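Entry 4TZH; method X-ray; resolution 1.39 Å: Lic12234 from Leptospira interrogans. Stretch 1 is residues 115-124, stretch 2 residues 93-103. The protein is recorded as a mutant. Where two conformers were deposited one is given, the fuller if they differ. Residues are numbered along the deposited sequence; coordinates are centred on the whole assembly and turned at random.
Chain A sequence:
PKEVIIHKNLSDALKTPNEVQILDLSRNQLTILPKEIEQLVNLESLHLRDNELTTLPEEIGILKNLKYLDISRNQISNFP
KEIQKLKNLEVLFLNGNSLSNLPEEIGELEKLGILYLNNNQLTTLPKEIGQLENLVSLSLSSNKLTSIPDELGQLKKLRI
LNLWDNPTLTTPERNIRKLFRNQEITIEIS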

ATOM      1  N   LEU A 115      -5.851   0.887   1.888  1.00 15.05           N
ATOM      2  CA  LEU A 115      -4.433   0.937   2.218  1.00 15.17           C
ATOM      3  C   LEU A 115      -4.232   0.326   3.603  1.00 14.68           C
ATOM      4  O   LEU A 115      -4.756   0.878   4.576  1.00 16.58           O
ATOM      5  CB  LEU A 115      -3.942   2.385   2.170  1.00 15.45           C
ATOM      6  CG  LEU A 115      -2.499   2.644   2.555  1.00 17.40           C
ATOM      7  CD1 LEU A 115      -1.512   1.743   1.791  1.00 17.29           C
ATOM      8  CD2 LEU A 115      -2.127   4.086   2.322  1.00 18.43           C
ATOM      9  N   TYR A 116      -3.529  -0.790   3.670  1.00 13.84           N
ATOM     10  CA  TYR A 116      -3.267  -1.445   4.951  1.00 13.03           C
ATOM     11  C   TYR A 116      -1.826  -1.236   5.338  1.00 15.39           C
ATOM     12  O   TYR A 116      -0.911  -1.654   4.608  1.00 15.67           O
ATOM     13  CB  TYR A 116      -3.503  -2.955   4.830  1.00 16.28           C
ATOM     14  CG  TYR A 116      -4.939  -3.373   4.978  1.00 22.36           C
ATOM     15  CD1 TYR A 116      -5.521  -3.513   6.238  1.00 26.38           C
ATOM     16  CD2 TYR A 116      -5.721  -3.636   3.867  1.00 25.80           C
ATOM     17  CE1 TYR A 116      -6.853  -3.908   6.380  1.00 31.43           C
ATOM     18  CE2 TYR A 116      -7.041  -4.086   4.002  1.00 26.11           C
ATOM     19  CZ  TYR A 116      -7.609  -4.168   5.253  1.00 32.95           C
ATOM     20  OH  TYR A 116      -8.898  -4.630   5.373  1.00 36.74           O
ATOM     21  N   LEU A 117      -1.608  -0.569   6.453  1.00 15.09           N
ATOM     22  CA  LEU A 117      -0.267  -0.240   6.940  1.00 16.08           C
ATOM     23  C   LEU A 117      -0.090  -0.791   8.342  1.00 17.17           C
ATOM     24  O   LEU A 117       0.880  -0.367   9.005  1.00 17.73           O
ATOM     25  CB  LEU A 117      -0.045   1.273   6.917  1.00 17.67           C
ATOM     26  CG  LEU A 117       0.159   1.862   5.533  1.00 22.26           C
ATOM     27  CD1 LEU A 117      -0.096   3.352   5.533  1.00 23.18           C
ATOM     28  CD2 LEU A 117       1.603   1.574   5.025  1.00 24.24           C
ATOM     29  N   ASN A 118      -0.934  -1.741   8.763  1.00 17.22           N
ATOM     30  CA  ASN A 118      -0.846  -2.305  10.124  0.80 17.76           C
ATOM     31  C   ASN A 118       0.546  -2.872  10.373  1.00 19.19           C
ATOM     32  O   ASN A 118       1.178  -3.382   9.455  1.00 17.21           O
ATOM     33  CB  ASN A 118      -1.811  -3.468  10.313  0.80 21.46           C
ATOM     34  CG  ASN A 118      -3.168  -3.282   9.699  0.80 34.63           C
ATOM     35  OD1 ASN A 118      -3.304  -2.963   8.502  0.80 27.21           O
ATOM     36  ND2 ASN A 118      -4.183  -3.665  10.464  0.80 31.99           N
ATOM     37  N   ASN A 119       0.987  -2.864  11.636  1.00 18.18           N
ATOM     38  CA  ASN A 119       2.250  -3.495  12.001  1.00 19.04           C
ATOM     39  C   ASN A 119       3.448  -3.004  11.222  1.00 21.95           C
ATOM     40  O   ASN A 119       4.178  -3.794  10.599  1.00 22.26           O
ATOM     41  CB  ASN A 119       2.113  -5.034  11.912  1.00 21.93           C
ATOM     42  CG  ASN A 119       1.017  -5.580  12.782  1.00 29.81           C
ATOM     43  OD1 ASN A 119      -0.029  -6.011  12.301  1.00 37.81           O
ATOM     44  ND2 ASN A 119       1.222  -5.530  14.077  1.00 31.07           N
ATOM     45  N   ASN A 120       3.662  -1.701  11.287  1.00 18.72           N
ATOM     46  CA  ASN A 120       4.841  -1.007  10.769  1.00 18.31           C
ATOM     47  C   ASN A 120       5.334  -0.125  11.920  1.00 20.66           C
ATOM     48  O   ASN A 120       4.912  -0.329  13.076  1.00 20.83           O
ATOM     49  CB  ASN A 120       4.538  -0.218   9.491  1.00 18.01           C
ATOM     50  CG  ASN A 120       4.569  -1.123   8.290  1.00 17.46           C
ATOM     51  OD1 ASN A 120       5.656  -1.459   7.800  1.00 19.41           O
ATOM     52  ND2 ASN A 120       3.409  -1.512   7.791  1.00 17.06           N
ATOM     53  N   GLN A 121       6.299   0.764  11.662  1.00 19.49           N
ATOM     54  CA  GLN A 121       6.792   1.592  12.753  1.00 19.84           C
ATOM     55  C   GLN A 121       6.601   3.073  12.410  1.00 22.96           C
ATOM     56  O   GLN A 121       7.458   3.920  12.697  1.00 24.89           O
ATOM     57  CB  GLN A 121       8.269   1.220  13.023  1.00 22.56           C
ATOM     58  CG  GLN A 121       8.463  -0.268  13.356  1.00 25.42           C
ATOM     59  CD  GLN A 121       8.601  -1.084  12.093  1.00 25.71           C
ATOM     60  OE1 GLN A 121       9.236  -0.648  11.132  1.00 28.05           O
ATOM     61  NE2 GLN A 121       7.940  -2.245  12.027  1.00 25.91           N
ATOM     62  N   LEU A 122       5.474   3.397  11.758  1.00 20.56           N
ATOM     63  CA  LEU A 122       5.241   4.771  11.323  1.00 20.49           C
ATOM     64  C   LEU A 122       5.048   5.699  12.497  1.00 23.14           C
ATOM     65  O   LEU A 122       4.372   5.356  13.461  1.00 22.49           O
ATOM     66  CB  LEU A 122       4.018   4.872  10.423  1.00 20.27           C
ATOM     67  CG  LEU A 122       4.110   4.119   9.087  1.00 21.13           C
ATOM     68  CD1 LEU A 122       2.695   3.978   8.466  1.00 23.03           C
ATOM     69  CD2 LEU A 122       5.055   4.821   8.120  1.00 23.71           C
ATOM     70  N   THR A 123       5.621   6.889  12.401  1.00 23.73           N
ATOM     71  CA  THR A 123       5.479   7.897  13.437  1.00 24.64           C
ATOM     72  C   THR A 123       4.478   8.946  13.018  1.00 28.07           C
ATOM     73  O   THR A 123       3.901   9.610  13.868  1.00 27.80           O
ATOM     74  CB  THR A 123       6.828   8.497  13.867  1.00 30.61           C
ATOM     75  OG1 THR A 123       7.386   9.173  12.738  1.00 33.00           O
ATOM     76  CG2 THR A 123       7.780   7.438  14.383  1.00 33.50           C
ATOM     77  N   THR A 124       4.241   9.076  11.712  1.00 26.40           N
ATOM     78  CA  THR A 124       3.261   9.992  11.140  1.00 25.96           C
ATOM     79  C   THR A 124       2.981   9.595   9.703  1.00 29.74           C
ATOM     80  O   THR A 124       3.437   8.544   9.236  1.00 27.47           O
ATOM     81  CB  THR A 124       3.712  11.470  11.253  1.00 33.69           C
ATOM     82  OG1 THR A 124       2.583  12.299  10.956  1.00 32.88           O
ATOM     83  CG2 THR A 124       4.902  11.812  10.337  1.00 36.82           C
TER
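Stretch 2, residues 93-103: FLNGNSLSNLP

Successive turns of a repeat protein often stack by repeating one backbone path, and these two stretches are a worked example. Stretch 2 runs alongside stretch 1 in the same direction: Y116 and F93 form a parallel beta bridge, their CA atoms 5.0 Å apart, and beyond it both chains leave extended structure for a similar loop. N119 and G96 both take positive phi, and the CA atoms of N118 and N95 lie 4.6 Å apart, those of L122 and S100 4.3 Å. Backbone hydrogen bonds follow this register: L94 N to Y116 O (2.8 Å), G96 N to N118 O (2.9 Å), N97 N to N119 O (3.2 Å) and Q121 N to L99 O (2.8 Å).

Between the loops, the side chain of N120 serves backbone groups that the turns leave unpaired with each other. Its ND2 donates to L94 O (3.0 Å) and, within its own stretch, to L117 O (3.0 Å), while its OD1 accepts from L99 N (3.1 Å). Q121 NE2 adds a bond to N97 O (3.0 Å). Leucines pack beneath this polar ladder: L117 CD1 meets L102 CD1 at 3.8 Å, and L122 CD2 approaches L102 CG at 4.1 Å. The rings of Y116 and F93 are nearly parallel but slid apart, with CD2 and CE1, respectively, 3.5 Å apart.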

ATOM      1  N   PHE A  93      -1.546  -3.733   0.145  1.00 13.69           N
ATOM      2  CA  PHE A  93      -1.293  -4.348   1.447  1.00 13.10           C
ATOM      3  C   PHE A  93       0.179  -4.169   1.803  1.00 15.72           C
ATOM      4  O   PHE A  93       1.052  -4.726   1.128  1.00 14.70           O
ATOM      5  CB  PHE A  93      -1.599  -5.853   1.432  1.00 15.02           C
ATOM      6  CG  PHE A  93      -3.041  -6.239   1.307  1.00 16.93           C
ATOM      7  CD1 PHE A  93      -3.842  -6.361   2.435  1.00 21.76           C
ATOM      8  CD2 PHE A  93      -3.552  -6.658   0.090  1.00 19.13           C
ATOM      9  CE1 PHE A  93      -5.190  -6.752   2.313  1.00 22.98           C
ATOM     10  CE2 PHE A  93      -4.887  -7.043  -0.027  1.00 19.85           C
ATOM     11  CZ  PHE A  93      -5.695  -7.057   1.079  1.00 19.62           C
ATOM     12  N   LEU A  94       0.451  -3.364   2.835  1.00 14.49           N
ATOM     13  CA  LEU A  94       1.808  -3.112   3.292  1.00 15.18           C
ATOM     14  C   LEU A  94       1.946  -3.515   4.738  1.00 16.51           C
ATOM     15  O   LEU A  94       2.955  -3.148   5.369  1.00 16.63           O
ATOM     16  CB  LEU A  94       2.182  -1.639   3.125  1.00 17.79           C
ATOM     17  CG  LEU A  94       2.791  -1.328   1.789  1.00 23.07           C
ATOM     18  CD1 LEU A  94       2.734   0.186   1.546  1.00 23.14           C
ATOM     19  CD2 LEU A  94       4.285  -1.752   1.835  1.00 29.08           C
ATOM     20  N   ASN A  95       0.987  -4.275   5.249  1.00 15.66           N
ATOM     21  CA  ASN A  95       1.051  -4.634   6.662  1.00 16.70           C
ATOM     22  C   ASN A  95       2.240  -5.549   6.956  1.00 19.19           C
ATOM     23  O   ASN A  95       2.575  -6.391   6.118  1.00 18.58           O
ATOM     24  CB  ASN A  95      -0.230  -5.261   7.093  1.00 19.64           C
ATOM     25  CG  ASN A  95      -0.737  -6.298   6.167  1.00 21.15           C
ATOM     26  OD1 ASN A  95      -1.101  -5.989   4.999  1.00 20.05           O
ATOM     27  ND2 ASN A  95      -0.783  -7.536   6.654  1.00 24.79           N
ATOM     28  N   GLY A  96       2.808  -5.418   8.152  1.00 17.55           N
ATOM     29  CA  GLY A  96       3.903  -6.293   8.538  1.00 17.35           C
ATOM     30  C   GLY A  96       5.171  -5.982   7.784  1.00 20.51           C
ATOM     31  O   GLY A  96       5.703  -6.851   7.079  1.00 23.21           O
ATOM     32  N   ASN A  97       5.662  -4.746   7.886  1.00 17.18           N
ATOM     33  CA  ASN A  97       6.891  -4.364   7.200  1.00 17.32           C
ATOM     34  C   ASN A  97       7.758  -3.511   8.124  1.00 19.66           C
ATOM     35  O   ASN A  97       7.545  -3.519   9.341  1.00 21.01           O
ATOM     36  CB  ASN A  97       6.571  -3.670   5.864  1.00 15.95           C
ATOM     37  CG  ASN A  97       6.357  -4.651   4.755  1.00 17.65           C
ATOM     38  OD1 ASN A  97       7.319  -5.333   4.391  1.00 17.29           O
ATOM     39  ND2 ASN A  97       5.121  -4.788   4.232  1.00 16.11           N
ATOM     40  N   SER A  98       8.784  -2.854   7.565  1.00 18.52           N
ATOM     41  CA  SER A  98       9.722  -2.049   8.324  1.00 19.62           C
ATOM     42  C   SER A  98       9.618  -0.582   7.975  1.00 21.96           C
ATOM     43  O   SER A  98      10.637   0.117   7.889  1.00 23.50           O
ATOM     44  CB  SER A  98      11.129  -2.575   8.062  1.00 23.55           C
ATOM     45  OG  SER A  98      11.186  -3.920   8.497  1.00 28.28           O
ATOM     46  N   LEU A  99       8.390  -0.088   7.750  1.00 20.65           N
ATOM     47  CA  LEU A  99       8.222   1.310   7.392  1.00 20.84           C
ATOM     48  C   LEU A  99       8.216   2.237   8.584  1.00 22.75           C
ATOM     49  O   LEU A  99       7.364   2.099   9.458  1.00 22.28           O
ATOM     50  CB  LEU A  99       6.944   1.526   6.569  1.00 20.87           C
ATOM     51  CG  LEU A  99       6.947   0.881   5.203  1.00 22.38           C
ATOM     52  CD1 LEU A  99       5.502   0.741   4.703  1.00 23.65           C
ATOM     53  CD2 LEU A  99       7.802   1.667   4.223  1.00 22.50           C
ATOM     54  N   SER A 100       9.153   3.207   8.606  1.00 22.81           N
ATOM     55  CA  SER A 100       9.145   4.219   9.655  0.50 23.48           C
ATOM     56  C   SER A 100       8.615   5.529   9.079  1.00 29.77           C
ATOM     57  O   SER A 100       8.173   6.402   9.835  1.00 29.99           O
ATOM     58  CB  SER A 100      10.515   4.389  10.306  0.50 25.11           C
ATOM     59  OG  SER A 100      11.526   4.690   9.360  0.50 24.70           O
ATOM     60  N   ASN A 101       8.611   5.644   7.734  1.00 28.08           N
ATOM     61  CA  ASN A 101       8.085   6.803   7.007  0.50 29.07           C
ATOM     62  C   ASN A 101       7.467   6.353   5.687  1.00 31.32           C
ATOM     63  O   ASN A 101       7.932   5.359   5.125  1.00 31.02           O
ATOM     64  CB  ASN A 101       9.200   7.802   6.701  0.50 32.74           C
ATOM     65  CG  ASN A 101       9.732   8.527   7.911  0.50 43.44           C
ATOM     66  OD1 ASN A 101       9.197   9.551   8.340  0.50 43.21           O
ATOM     67  ND2 ASN A 101      10.798   8.007   8.484  0.50 33.60           N
ATOM     68  N   LEU A 102       6.471   7.086   5.185  1.00 26.92           N
ATOM     69  CA  LEU A 102       5.897   6.816   3.861  1.00 28.23           C
ATOM     70  C   LEU A 102       6.389   7.933   2.962  1.00 31.60           C
ATOM     71  O   LEU A 102       6.374   9.098   3.385  1.00 33.08           O
ATOM     72  CB  LEU A 102       4.363   6.890   3.851  1.00 29.19           C
ATOM     73  CG  LEU A 102       3.549   5.792   4.425  1.00 33.32           C
ATOM     74  CD1 LEU A 102       2.074   6.126   4.228  1.00 33.02           C
ATOM     75  CD2 LEU A 102       3.847   4.444   3.723  1.00 34.33           C
ATOM     76  N   PRO A 103       6.792   7.636   1.711  1.00 29.57           N
ATOM     77  CA  PRO A 103       7.247   8.717   0.821  1.00 31.01           C
ATOM     78  C   PRO A 103       6.085   9.532   0.278  1.00 34.04           C
ATOM     79  O   PRO A 103       4.948   9.044   0.270  1.00 33.33           O
ATOM     80  CB  PRO A 103       7.965   7.964  -0.300  1.00 32.79           C
ATOM     81  CG  PRO A 103       7.269   6.645  -0.359  1.00 35.27           C
ATOM     82  CD  PRO A 103       6.866   6.315   1.058  1.00 30.60           C
TER
HETATM   83  O   HOH W   1       6.523  -5.349  11.214  1.00 30.25           O
HETATM   84  O   HOH W   2       6.487   8.449   9.816  1.00 35.23           O
HETATM   85  O   HOH W   3       9.772   8.321  11.739  1.00 45.76           O
HETATM   86  O   HOH W   4       5.245   8.879   7.087  1.00 27.89           O